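Local coordinates for putative secreted protein (Pseudomonas aeruginosa, PDB 3NPD) that is of unknown function but is a putative secreted, quorum-sensing-regulated virulence factor of a Pseudomonas-specific family, at residues A[35-40]-A[77-82]. Sequence-based numbering, arbitrary orientation.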
loop_
_atom_site.group_PDB
_atom_site.type_symbol
_atom_site.label_atom_id
_atom_site.label_comp_id
_atom_site.label_asym_id
_atom_site.label_seq_id
_atom_site.Cartn_x
_atom_site.Cartn_y
_atom_site.Cartn_z
ATOM N N GLN A 35 -9.105 -2.583 -1.723
ATOM C CA GLN A 35 -9.193 -3.741 -2.644
ATOM C C GLN A 35 -8.258 -4.869 -2.268
ATOM O O GLN A 35 -8.164 -5.842 -3.005
ATOM C CB GLN A 35 -8.944 -3.314 -4.085
ATOM C CG GLN A 35 -9.831 -2.189 -4.533
ATOM C CD GLN A 35 -9.447 -1.701 -5.898
ATOM O OE1 GLN A 35 -8.292 -1.388 -6.142
ATOM N NE2 GLN A 35 -10.397 -1.593 -6.763
ATOM N N GLY A 36 -7.598 -4.755 -1.110
ATOM C CA GLY A 36 -6.737 -5.823 -0.601
ATOM C C GLY A 36 -5.309 -5.641 -1.052
ATOM O O GLY A 36 -4.893 -4.540 -1.425
ATOM N N TYR A 37 -4.558 -6.737 -0.980
ATOM C CA TYR A 37 -3.116 -6.724 -1.099
ATOM C C TYR A 37 -2.566 -7.756 -2.041
ATOM O O TYR A 37 -3.133 -8.845 -2.179
ATOM C CB TYR A 37 -2.508 -7.021 0.275
ATOM C CG TYR A 37 -2.889 -6.008 1.313
ATOM C CD1 TYR A 37 -4.130 -6.056 1.930
ATOM C CD2 TYR A 37 -1.964 -5.023 1.748
ATOM C CE1 TYR A 37 -4.503 -5.080 2.897
ATOM C CE2 TYR A 37 -2.295 -4.104 2.751
ATOM C CZ TYR A 37 -3.562 -4.119 3.311
ATOM O OH TYR A 37 -3.918 -3.209 4.301
ATOM N N THR A 38 -1.483 -7.391 -2.716
ATOM C CA THR A 38 -0.666 -8.294 -3.531
ATOM C C THR A 38 0.806 -8.042 -3.190
ATOM O O THR A 38 1.131 -7.095 -2.454
ATOM C CB THR A 38 -0.893 -8.153 -5.050
ATOM O OG1 THR A 38 -0.424 -6.870 -5.484
ATOM C CG2 THR A 38 -2.373 -8.369 -5.468
ATOM N N VAL A 39 1.682 -8.887 -3.711
ATOM C CA VAL A 39 3.109 -8.767 -3.479
ATOM C C VAL A 39 3.831 -8.794 -4.831
ATOM O O VAL A 39 3.507 -9.613 -5.731
ATOM C CB VAL A 39 3.615 -9.918 -2.572
ATOM C CG1 VAL A 39 5.152 -9.877 -2.467
ATOM C CG2 VAL A 39 2.979 -9.814 -1.170
ATOM N N GLU A 40 4.750 -7.859 -4.987
ATOM C CA GLU A 40 5.671 -7.820 -6.163
ATOM C C GLU A 40 7.051 -7.646 -5.585
ATOM O O GLU A 40 7.411 -6.582 -5.116
ATOM C CB GLU A 40 5.326 -6.702 -7.127
ATOM C CG GLU A 40 3.981 -6.845 -7.785
ATOM C CD GLU A 40 3.858 -7.983 -8.788
ATOM O OE1 GLU A 40 4.890 -8.458 -9.367
ATOM O OE2 GLU A 40 2.696 -8.388 -9.014
ATOM N N THR A 77 2.637 -1.183 13.932
ATOM C CA THR A 77 3.611 -2.123 14.511
ATOM C C THR A 77 3.941 -3.255 13.573
ATOM O O THR A 77 5.106 -3.596 13.426
ATOM C CB THR A 77 3.113 -2.702 15.866
ATOM O OG1 THR A 77 2.785 -1.634 16.736
ATOM C CG2 THR A 77 4.184 -3.558 16.526
ATOM N N GLY A 78 2.916 -3.837 12.950
ATOM C CA GLY A 78 3.109 -4.937 12.006
ATOM C C GLY A 78 3.838 -4.506 10.740
ATOM O O GLY A 78 4.690 -5.242 10.246
ATOM N N TYR A 79 3.506 -3.328 10.208
ATOM C CA TYR A 79 4.237 -2.841 9.029
ATOM C C TYR A 79 5.682 -2.548 9.350
ATOM O O TYR A 79 6.557 -2.838 8.520
ATOM C CB TYR A 79 3.553 -1.648 8.347
ATOM C CG TYR A 79 2.216 -1.927 7.696
ATOM C CD1 TYR A 79 1.775 -3.240 7.411
ATOM C CD2 TYR A 79 1.358 -0.869 7.356
ATOM C CE1 TYR A 79 0.541 -3.486 6.802
ATOM C CE2 TYR A 79 0.095 -1.124 6.701
ATOM C CZ TYR A 79 -0.288 -2.452 6.459
ATOM O OH TYR A 79 -1.489 -2.766 5.866
ATOM N N ARG A 80 5.955 -1.998 10.538
ATOM C CA ARG A 80 7.310 -1.696 10.960
ATOM C C ARG A 80 8.165 -2.985 10.970
ATOM O O ARG A 80 9.327 -2.947 10.590
ATOM C CB ARG A 80 7.325 -1.038 12.328
ATOM C CG ARG A 80 6.895 0.441 12.335
ATOM C CD ARG A 80 6.958 0.969 13.788
ATOM N NE ARG A 80 8.324 1.205 14.280
ATOM C CZ ARG A 80 9.142 2.215 13.925
ATOM N NH1 ARG A 80 8.789 3.134 13.008
ATOM N NH2 ARG A 80 10.353 2.298 14.485
ATOM N N GLN A 81 7.564 -4.106 11.383
ATOM C CA GLN A 81 8.264 -5.402 11.368
ATOM C C GLN A 81 8.660 -5.805 9.946
ATOM O O GLN A 81 9.711 -6.427 9.754
ATOM C CB GLN A 81 7.431 -6.508 11.989
ATOM C CG GLN A 81 7.204 -6.330 13.440
ATOM C CD GLN A 81 6.153 -7.248 14.029
ATOM O OE1 GLN A 81 5.570 -8.085 13.352
ATOM N NE2 GLN A 81 5.903 -7.072 15.319
ATOM N N LEU A 82 7.780 -5.516 8.977
ATOM C CA LEU A 82 8.081 -5.828 7.594
ATOM C C LEU A 82 9.209 -4.935 7.038
ATOM O O LEU A 82 10.143 -5.415 6.392
ATOM C CB LEU A 82 6.804 -5.767 6.733
ATOM C CG LEU A 82 5.656 -6.669 7.204
ATOM C CD1 LEU A 82 4.498 -6.520 6.203
ATOM C CD2 LEU A 82 6.066 -8.146 7.347
#
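In both Y37 and Y79 the first torsion sets CG opposite the carbonyl carbon and beside the backbone N (chi1 -61° and -67°), and from these starting points the two phenols approach from opposing sides, though the Y79 side chain leaves the helix at a slant and only its far end reaches Y37. The two side chains reach across between strand 32-40 and helix 77-83; within 35-40 and 77-82 the nearest CA atoms, those of Y37 and Y79, are 13.1 Å apart. The hydroxyls do the touching, with Y37 OH 2.9 Å from Y79 OH. The rings do not stack: Y37 OH lies at the edge of the Y79 ring and near its plane, whereas Y79 OH approaches the Y37 ring obliquely, 3.5 Å from Y37 CE2. Each side chain also packs against other parts of the fold, Y37 on A17 and S20 of helix 4-21 and N46 of the adjacent strand, Y79 on L89 and Y91 of strand 88-95. The contact thus joins the short helix to strand 32-40 of the mixed sheet at the surface. A 3-cyclohexyl-1-propylsulfonic acid molecule, probably a crystallisation additive, lies about 4 Å from the Y79 side chain and may mark a pocket. Two hydroxyls brought this close make a polar meeting point, and the mere 67 Å² buried between the segments suggests that each tyrosine is placed mostly by its other neighbours.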